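Long-range contacts in transcriptional regulator, MarR family (Silicibacter pomeroyi DSS-3, PDB 3BJ6), which probably binds DNA through a winged helix-turn-helix domain and regulates transcription: residues V40-I45 and L75-R80; A55-L60 and H96-T101. One frame throughout, in Å; residues are numbered along the deposited sequence.

Interaction 1. Residues V40-I45 and L75-R80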
ATOM      1  N   VAL A  40       5.173  15.453   0.676  1.00 16.95           N
ATOM      2  CA  VAL A  40       4.446  14.485  -0.162  1.00 17.30           C
ATOM      3  C   VAL A  40       2.967  14.838  -0.255  1.00 17.30           C
ATOM      4  O   VAL A  40       2.366  14.731  -1.331  1.00 15.96           O
ATOM      5  CB  VAL A  40       4.615  13.030   0.348  1.00 18.42           C
ATOM      6  CG1 VAL A  40       3.939  12.010  -0.594  1.00 18.52           C
ATOM      7  CG2 VAL A  40       6.070  12.698   0.435  1.00 20.57           C
ATOM      8  N   GLY A  41       2.393  15.246   0.877  1.00 16.99           N
ATOM      9  CA  GLY A  41       0.983  15.653   0.918  1.00 17.87           C
ATOM     10  C   GLY A  41       0.772  16.884   0.031  1.00 18.13           C
ATOM     11  O   GLY A  41      -0.182  16.935  -0.725  1.00 18.41           O
ATOM     12  N   GLN A  42       1.657  17.882   0.143  1.00 17.12           N
ATOM     13  CA  GLN A  42       1.572  19.068  -0.713  1.00 16.26           C
ATOM     14  C   GLN A  42       1.686  18.743  -2.215  1.00 16.54           C
ATOM     15  O   GLN A  42       0.921  19.269  -3.016  1.00 14.90           O
ATOM     16  CB  GLN A  42       2.612  20.117  -0.295  1.00 16.21           C
ATOM     17  CG  GLN A  42       2.349  20.664   1.131  1.00 16.75           C
ATOM     18  CD  GLN A  42       3.591  21.362   1.739  1.00 18.69           C
ATOM     19  OE1 GLN A  42       4.642  21.461   1.104  1.00 16.27           O
ATOM     20  NE2 GLN A  42       3.460  21.824   2.993  1.00 16.99           N
ATOM     21  N   ARG A  43       2.641  17.873  -2.579  1.00 15.58           N
ATOM     22  CA  ARG A  43       2.760  17.342  -3.931  1.00 16.38           C
ATOM     23  C   ARG A  43       1.430  16.752  -4.422  1.00 16.35           C
ATOM     24  O   ARG A  43       1.065  16.989  -5.544  1.00 17.23           O
ATOM     25  CB  ARG A  43       3.844  16.257  -3.967  1.00 16.47           C
ATOM     26  CG  ARG A  43       3.989  15.525  -5.301  1.00 17.70           C
ATOM     27  CD  ARG A  43       4.560  14.110  -5.111  1.00 18.41           C
ATOM     28  NE  ARG A  43       4.537  13.409  -6.409  1.00 20.93           N
ATOM     29  CZ  ARG A  43       3.450  12.902  -6.987  1.00 20.24           C
ATOM     30  NH1 ARG A  43       2.261  12.959  -6.384  1.00 20.61           N
ATOM     31  NH2 ARG A  43       3.561  12.328  -8.178  1.00 20.22           N
ATOM     32  N   ALA A  44       0.745  15.953  -3.601  1.00 16.09           N
ATOM     33  CA  ALA A  44      -0.513  15.302  -4.017  1.00 16.94           C
ATOM     34  C   ALA A  44      -1.535  16.384  -4.422  1.00 17.83           C
ATOM     35  O   ALA A  44      -2.206  16.260  -5.448  1.00 19.10           O
ATOM     36  CB  ALA A  44      -1.092  14.437  -2.851  1.00 16.73           C
ATOM     37  N   ILE A  45      -1.632  17.447  -3.631  1.00 17.16           N
ATOM     38  CA  ILE A  45      -2.567  18.557  -3.939  1.00 17.13           C
ATOM     39  C   ILE A  45      -2.130  19.323  -5.202  1.00 17.23           C
ATOM     40  O   ILE A  45      -2.970  19.648  -6.047  1.00 16.93           O
ATOM     41  CB  ILE A  45      -2.789  19.507  -2.719  1.00 17.02           C
ATOM     42  CG1 ILE A  45      -3.926  18.957  -1.817  1.00 17.83           C
ATOM     43  CG2 ILE A  45      -3.183  20.936  -3.136  1.00 17.37           C
ATOM     44  CD1 ILE A  45      -3.587  17.652  -1.205  1.00 19.87           C
ATOM     45  N   LEU A  75      -4.246  22.369   1.575  1.00 18.69           N
ATOM     46  CA  LEU A  75      -4.557  23.569   0.781  1.00 19.10           C
ATOM     47  C   LEU A  75      -4.036  24.836   1.456  1.00 19.64           C
ATOM     48  O   LEU A  75      -3.525  25.726   0.798  1.00 20.48           O
ATOM     49  CB  LEU A  75      -6.071  23.725   0.534  1.00 19.12           C
ATOM     50  CG  LEU A  75      -6.673  22.762  -0.479  1.00 18.71           C
ATOM     51  CD1 LEU A  75      -8.187  22.924  -0.534  1.00 17.61           C
ATOM     52  CD2 LEU A  75      -6.075  22.938  -1.886  1.00 16.79           C
ATOM     53  N   GLN A  76      -4.188  24.927   2.763  1.00 19.76           N
ATOM     54  CA  GLN A  76      -3.682  26.095   3.495  1.00 20.96           C
ATOM     55  C   GLN A  76      -2.153  26.212   3.425  1.00 20.03           C
ATOM     56  O   GLN A  76      -1.624  27.276   3.231  1.00 19.71           O
ATOM     57  CB  GLN A  76      -4.175  26.065   4.943  1.00 21.39           C
ATOM     58  CG  GLN A  76      -5.730  26.273   4.989  1.00 26.36           C
ATOM     59  CD  GLN A  76      -6.279  26.133   6.392  1.00 32.99           C
ATOM     60  OE1 GLN A  76      -6.283  27.091   7.163  1.00 35.99           O
ATOM     61  NE2 GLN A  76      -6.742  24.939   6.735  1.00 33.53           N
ATOM     62  N   GLU A  77      -1.464  25.096   3.563  1.00 20.21           N
ATOM     63  CA  GLU A  77      -0.012  25.089   3.483  1.00 19.39           C
ATOM     64  C   GLU A  77       0.471  25.578   2.124  1.00 19.36           C
ATOM     65  O   GLU A  77       1.371  26.427   2.041  1.00 18.21           O
ATOM     66  CB  GLU A  77       0.508  23.685   3.771  1.00 19.28           C
ATOM     67  CG  GLU A  77       0.289  23.188   5.196  1.00 19.72           C
ATOM     68  CD  GLU A  77       0.666  21.706   5.378  1.00 23.10           C
ATOM     69  OE1 GLU A  77       1.061  21.033   4.397  1.00 20.91           O
ATOM     70  OE2 GLU A  77       0.546  21.190   6.525  1.00 26.36           O
ATOM     71  N   VAL A  78      -0.108  25.052   1.049  1.00 18.87           N
ATOM     72  CA  VAL A  78       0.368  25.447  -0.296  1.00 19.29           C
ATOM     73  C   VAL A  78      -0.060  26.874  -0.662  1.00 19.79           C
ATOM     74  O   VAL A  78       0.647  27.567  -1.383  1.00 19.51           O
ATOM     75  CB  VAL A  78       0.043  24.416  -1.419  1.00 19.21           C
ATOM     76  CG1 VAL A  78       0.766  23.073  -1.112  1.00 18.49           C
ATOM     77  CG2 VAL A  78      -1.461  24.176  -1.570  1.00 19.00           C
ATOM     78  N   GLN A  79      -1.184  27.326  -0.127  1.00 20.27           N
ATOM     79  CA  GLN A  79      -1.615  28.679  -0.403  1.00 21.94           C
ATOM     80  C   GLN A  79      -0.733  29.682   0.331  1.00 21.91           C
ATOM     81  O   GLN A  79      -0.320  30.683  -0.237  1.00 22.70           O
ATOM     82  CB  GLN A  79      -3.071  28.860  -0.007  1.00 21.90           C
ATOM     83  CG  GLN A  79      -3.648  30.179  -0.471  1.00 29.00           C
ATOM     84  CD  GLN A  79      -5.128  30.293  -0.115  1.00 35.54           C
ATOM     85  OE1 GLN A  79      -5.866  30.996  -0.778  1.00 36.57           O
ATOM     86  NE2 GLN A  79      -5.553  29.603   0.964  1.00 38.44           N
ATOM     87  N   ARG A  80      -0.447  29.394   1.587  1.00 22.71           N
ATOM     88  CA  ARG A  80       0.467  30.183   2.392  1.00 24.18           C
ATOM     89  C   ARG A  80       1.845  30.229   1.726  1.00 23.81           C
ATOM     90  O   ARG A  80       2.539  31.241   1.800  1.00 23.40           O
ATOM     91  CB  ARG A  80       0.558  29.531   3.787  1.00 25.06           C
ATOM     92  CG  ARG A  80       1.413  30.293   4.780  1.00 31.26           C
ATOM     93  CD  ARG A  80       1.396  29.694   6.226  1.00 38.78           C
ATOM     94  NE  ARG A  80       0.196  28.916   6.561  1.00 45.88           N
ATOM     95  CZ  ARG A  80       0.217  27.625   6.935  1.00 48.77           C
ATOM     96  NH1 ARG A  80       1.391  26.978   7.014  1.00 47.48           N
ATOM     97  NH2 ARG A  80      -0.929  26.983   7.235  1.00 46.36           N
TER
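Segment 40-45, at the start of helix 40-51, meets segment 75-80, at the end of helix 68-80, nearly at a right angle, the axes of the two segments 9.6 Å apart at closest approach with a crossing angle of -84°. The tight part is apolar and buried. I45 sends CG2, anti to its own backbone N, across to L75, where it touches CD2 at 3.7 Å, and the same methyl lies 4.0 Å from V78 CG2. The CB of L75 points away from the first helix, but its tip, CD2, comes back to the interface. One turn earlier on the first helix, Q42 slides along V78 in the opposite sense, its CB 3.6 Å from V78 CG1, so the two methyls of V78 are shared between Q42 and I45. I71 and I74 also pack on I45, and I84 of the strand 84-87 covers L75 and V78.

Toward the partly exposed side the packing gives way to a polar tip-to-tip contact. The extended chains of Q42 and E77 cross at about a right angle, and Q42 NE2 donates to E77 OE1 at 2.9 Å in a nearly straight bond (164°). The acceptor lies close to the amide plane of Q42, yet the N-H comes down on OE1 from above the carboxylate plane, the two planes being 82° apart. Q42 OE1 accepts from the backbone N of T39, which helps to fix the rotation of the amide. Such a crossing, with the putative recognition helix 68-80 laid across an earlier helix, belongs to the winged helix-turn-helix fold of MarR regulators.

Interaction 2. Residues A55-L60 and H96-T101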
ATOM      1  N   ALA A  55     -10.461  23.183  -9.410  1.00 19.06           N
ATOM      2  CA  ALA A  55     -11.217  22.235  -8.567  1.00 18.71           C
ATOM      3  C   ALA A  55     -11.562  22.871  -7.227  1.00 18.93           C
ATOM      4  O   ALA A  55     -10.812  23.719  -6.726  1.00 18.13           O
ATOM      5  CB  ALA A  55     -10.399  20.948  -8.320  1.00 18.12           C
ATOM      6  N   THR A  56     -12.656  22.404  -6.629  1.00 18.59           N
ATOM      7  CA  THR A  56     -13.011  22.742  -5.256  1.00 18.44           C
ATOM      8  C   THR A  56     -12.282  21.770  -4.325  1.00 18.24           C
ATOM      9  O   THR A  56     -11.756  20.730  -4.770  1.00 17.76           O
ATOM     10  CB  THR A  56     -14.530  22.638  -5.038  1.00 18.27           C
ATOM     11  OG1 THR A  56     -14.927  21.261  -5.178  1.00 18.25           O
ATOM     12  CG2 THR A  56     -15.294  23.508  -6.058  1.00 18.07           C
ATOM     13  N   ALA A  57     -12.234  22.110  -3.044  1.00 17.85           N
ATOM     14  CA  ALA A  57     -11.634  21.232  -2.061  1.00 17.32           C
ATOM     15  C   ALA A  57     -12.384  19.890  -1.997  1.00 17.55           C
ATOM     16  O   ALA A  57     -11.738  18.834  -1.939  1.00 17.36           O
ATOM     17  CB  ALA A  57     -11.590  21.888  -0.677  1.00 18.15           C
ATOM     18  N   PRO A  58     -13.741  19.910  -1.945  1.00 17.28           N
ATOM     19  CA  PRO A  58     -14.401  18.594  -1.997  1.00 16.95           C
ATOM     20  C   PRO A  58     -14.109  17.784  -3.251  1.00 17.10           C
ATOM     21  O   PRO A  58     -13.966  16.579  -3.137  1.00 18.01           O
ATOM     22  CB  PRO A  58     -15.902  18.931  -1.870  1.00 16.97           C
ATOM     23  CG  PRO A  58     -15.919  20.302  -1.134  1.00 16.61           C
ATOM     24  CD  PRO A  58     -14.720  21.006  -1.745  1.00 16.92           C
ATOM     25  N   GLN A  59     -14.017  18.418  -4.423  1.00 18.10           N
ATOM     26  CA  GLN A  59     -13.599  17.725  -5.654  1.00 19.11           C
ATOM     27  C   GLN A  59     -12.197  17.116  -5.601  1.00 20.16           C
ATOM     28  O   GLN A  59     -11.998  15.956  -6.001  1.00 19.56           O
ATOM     29  CB  GLN A  59     -13.727  18.625  -6.883  1.00 18.81           C
ATOM     30  CG  GLN A  59     -15.176  18.864  -7.340  1.00 19.08           C
ATOM     31  CD  GLN A  59     -15.258  19.903  -8.457  1.00 22.47           C
ATOM     32  OE1 GLN A  59     -14.503  20.898  -8.473  1.00 21.69           O
ATOM     33  NE2 GLN A  59     -16.165  19.670  -9.416  1.00 21.13           N
ATOM     34  N   LEU A  60     -11.226  17.877  -5.090  1.00 20.88           N
ATOM     35  CA  LEU A  60      -9.904  17.325  -4.823  1.00 21.42           C
ATOM     36  C   LEU A  60      -9.938  16.135  -3.876  1.00 21.91           C
ATOM     37  O   LEU A  60      -9.258  15.114  -4.108  1.00 21.36           O
ATOM     38  CB  LEU A  60      -8.980  18.411  -4.222  1.00 22.69           C
ATOM     39  CG  LEU A  60      -8.402  19.401  -5.226  1.00 24.58           C
ATOM     40  CD1 LEU A  60      -7.596  20.485  -4.458  1.00 25.66           C
ATOM     41  CD2 LEU A  60      -7.502  18.639  -6.240  1.00 23.36           C
ATOM     42  N   HIS A  96     -15.303  27.277  -3.121  1.00 18.39           N
ATOM     43  CA  HIS A  96     -14.027  27.946  -3.447  1.00 19.03           C
ATOM     44  C   HIS A  96     -13.307  27.105  -4.478  1.00 18.77           C
ATOM     45  O   HIS A  96     -13.240  25.878  -4.353  1.00 19.41           O
ATOM     46  CB  HIS A  96     -13.145  28.150  -2.196  1.00 18.99           C
ATOM     47  CG  HIS A  96     -13.923  28.506  -0.957  1.00 19.23           C
ATOM     48  ND1 HIS A  96     -14.835  29.546  -0.920  1.00 24.10           N
ATOM     49  CD2 HIS A  96     -13.919  27.967   0.286  1.00 21.00           C
ATOM     50  CE1 HIS A  96     -15.365  29.625   0.291  1.00 23.19           C
ATOM     51  NE2 HIS A  96     -14.834  28.670   1.039  1.00 25.85           N
ATOM     52  N   ARG A  97     -12.761  27.768  -5.486  0.60 18.70           N
ATOM     53  CA  ARG A  97     -12.065  27.083  -6.562  0.60 17.91           C
ATOM     54  C   ARG A  97     -10.607  27.503  -6.611  0.60 17.83           C
ATOM     55  O   ARG A  97     -10.278  28.690  -6.484  0.60 17.12           O
ATOM     56  CB  ARG A  97     -12.769  27.345  -7.893  0.60 18.43           C
ATOM     57  CG  ARG A  97     -14.147  26.666  -7.993  0.60 18.48           C
ATOM     58  CD  ARG A  97     -14.599  26.541  -9.444  0.60 21.80           C
ATOM     59  NE  ARG A  97     -15.874  25.840  -9.513  0.60 22.31           N
ATOM     60  CZ  ARG A  97     -16.021  24.518  -9.646  0.60 22.25           C
ATOM     61  NH1 ARG A  97     -14.958  23.695  -9.756  0.60 17.63           N
ATOM     62  NH2 ARG A  97     -17.248  24.028  -9.665  0.60 20.26           N
ATOM     63  N   TYR A  98      -9.735  26.522  -6.818  1.00 17.39           N
ATOM     64  CA  TYR A  98      -8.292  26.737  -6.700  1.00 17.18           C
ATOM     65  C   TYR A  98      -7.513  26.469  -7.975  1.00 17.86           C
ATOM     66  O   TYR A  98      -7.851  25.551  -8.722  1.00 16.80           O
ATOM     67  CB  TYR A  98      -7.695  25.828  -5.609  1.00 17.27           C
ATOM     68  CG  TYR A  98      -8.311  26.074  -4.271  1.00 18.09           C
ATOM     69  CD1 TYR A  98      -7.801  27.062  -3.419  1.00 17.25           C
ATOM     70  CD2 TYR A  98      -9.458  25.353  -3.865  1.00 18.66           C
ATOM     71  CE1 TYR A  98      -8.367  27.306  -2.183  1.00 19.29           C
ATOM     72  CE2 TYR A  98     -10.044  25.597  -2.624  1.00 17.62           C
ATOM     73  CZ  TYR A  98      -9.492  26.568  -1.805  1.00 21.27           C
ATOM     74  OH  TYR A  98     -10.060  26.792  -0.585  1.00 21.38           O
ATOM     75  N   TRP A  99      -6.435  27.235  -8.154  1.00 17.02           N
ATOM     76  CA  TRP A  99      -5.540  27.095  -9.298  1.00 18.83           C
ATOM     77  C   TRP A  99      -4.105  27.136  -8.858  1.00 18.67           C
ATOM     78  O   TRP A  99      -3.773  27.910  -7.978  1.00 19.50           O
ATOM     79  CB  TRP A  99      -5.734  28.264 -10.267  1.00 18.04           C
ATOM     80  CG  TRP A  99      -6.913  28.111 -11.230  1.00 19.46           C
ATOM     81  CD1 TRP A  99      -6.860  27.710 -12.530  1.00 19.15           C
ATOM     82  CD2 TRP A  99      -8.274  28.400 -10.955  1.00 20.52           C
ATOM     83  NE1 TRP A  99      -8.119  27.714 -13.090  1.00 21.06           N
ATOM     84  CE2 TRP A  99      -9.008  28.143 -12.141  1.00 20.56           C
ATOM     85  CE3 TRP A  99      -8.959  28.837  -9.820  1.00 19.95           C
ATOM     86  CZ2 TRP A  99     -10.393  28.319 -12.218  1.00 20.34           C
ATOM     87  CZ3 TRP A  99     -10.320  29.015  -9.902  1.00 19.07           C
ATOM     88  CH2 TRP A  99     -11.031  28.750 -11.087  1.00 19.77           C
ATOM     89  N   LEU A 100      -3.233  26.378  -9.521  1.00 18.64           N
ATOM     90  CA  LEU A 100      -1.792  26.551  -9.317  1.00 18.79           C
ATOM     91  C   LEU A 100      -1.370  27.989  -9.680  1.00 19.45           C
ATOM     92  O   LEU A 100      -1.924  28.585 -10.623  1.00 17.78           O
ATOM     93  CB  LEU A 100      -1.001  25.574 -10.202  1.00 19.00           C
ATOM     94  CG  LEU A 100      -1.136  24.082  -9.846  1.00 19.51           C
ATOM     95  CD1 LEU A 100      -0.617  23.212 -10.973  1.00 18.73           C
ATOM     96  CD2 LEU A 100      -0.388  23.780  -8.523  1.00 18.32           C
ATOM     97  N   THR A 101      -0.412  28.538  -8.930  1.00 19.08           N
ATOM     98  CA  THR A 101       0.272  29.757  -9.362  1.00 19.59           C
ATOM     99  C   THR A 101       1.430  29.337 -10.285  1.00 19.37           C
ATOM    100  O   THR A 101       1.729  28.141 -10.379  1.00 18.48           O
ATOM    101  CB  THR A 101       0.858  30.520  -8.166  1.00 19.38           C
ATOM    102  OG1 THR A 101       1.813  29.684  -7.492  1.00 21.18           O
ATOM    103  CG2 THR A 101      -0.232  30.958  -7.200  1.00 19.50           C
TER
HETATM  104  O   HOH W   1     -13.680  24.425  -2.062  1.00 16.20           O
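One side-chain oxygen, OE1 of Q59, draws together a helix start and an arginine from a strand far along the chain. It takes the backbone N of T56 on a lone pair at 3.0 Å, while Q59 N donates back to T56 OG1 at 3.1 Å: a capping box closing the first turn of helix 57-64. R97 NH1 adds a weak, bent bond to the same OE1 (3.1 Å, 132°), crossing the amide obliquely; NH1 is also bonded to the carbonyl of G54. T56 and R97 lie side by side, and T56 CG2 sits over one face of the guanidinium, off-centre, 3.7 Å from NH1. An alanine in place of T56 would remove both OG1 and CG2, and would probably weaken the helix cap and leave R97 less well held.

In the winged helix-turn-helix fold this is where the short strand 55-56 joins the wing strand 97-100, antiparallel and loosely paired. Y98 N donates to A55 O at 3.0 Å from above the carbonyl plane. Next, T56 CA lies 3.3 Å from H96 O in a CA-H...O contact. A water bridges the next step, accepting from A57 N and donating to H96 O. On the other face from R97, the Y98 ring turns its edge to A55 O and A57 N, and its CE2 lies 4.5 Å from A57 CB; L75 and L49 also pack on this ring.

Overall arrangement
From the N terminus, helices 5-16 and 18-35 come first, then helix 40-51 supplies the first half of interaction 1. The chain goes on through strand 55-56 into helix 57-64, the first half of interaction 2, before helix 68-80 returns to close interaction 1 over 29 intervening residues. Strands 84-87 and 97-100 follow, and the latter closes interaction 2 over 35. The two loops therefore cross rather than nest, each opening before the other has shut. They touch at L75, which packs on A57, L60 and Y98, with the contact centres about 11 Å apart. Together they tie the helical core of the probable DNA-binding domain to its small three-stranded sheet.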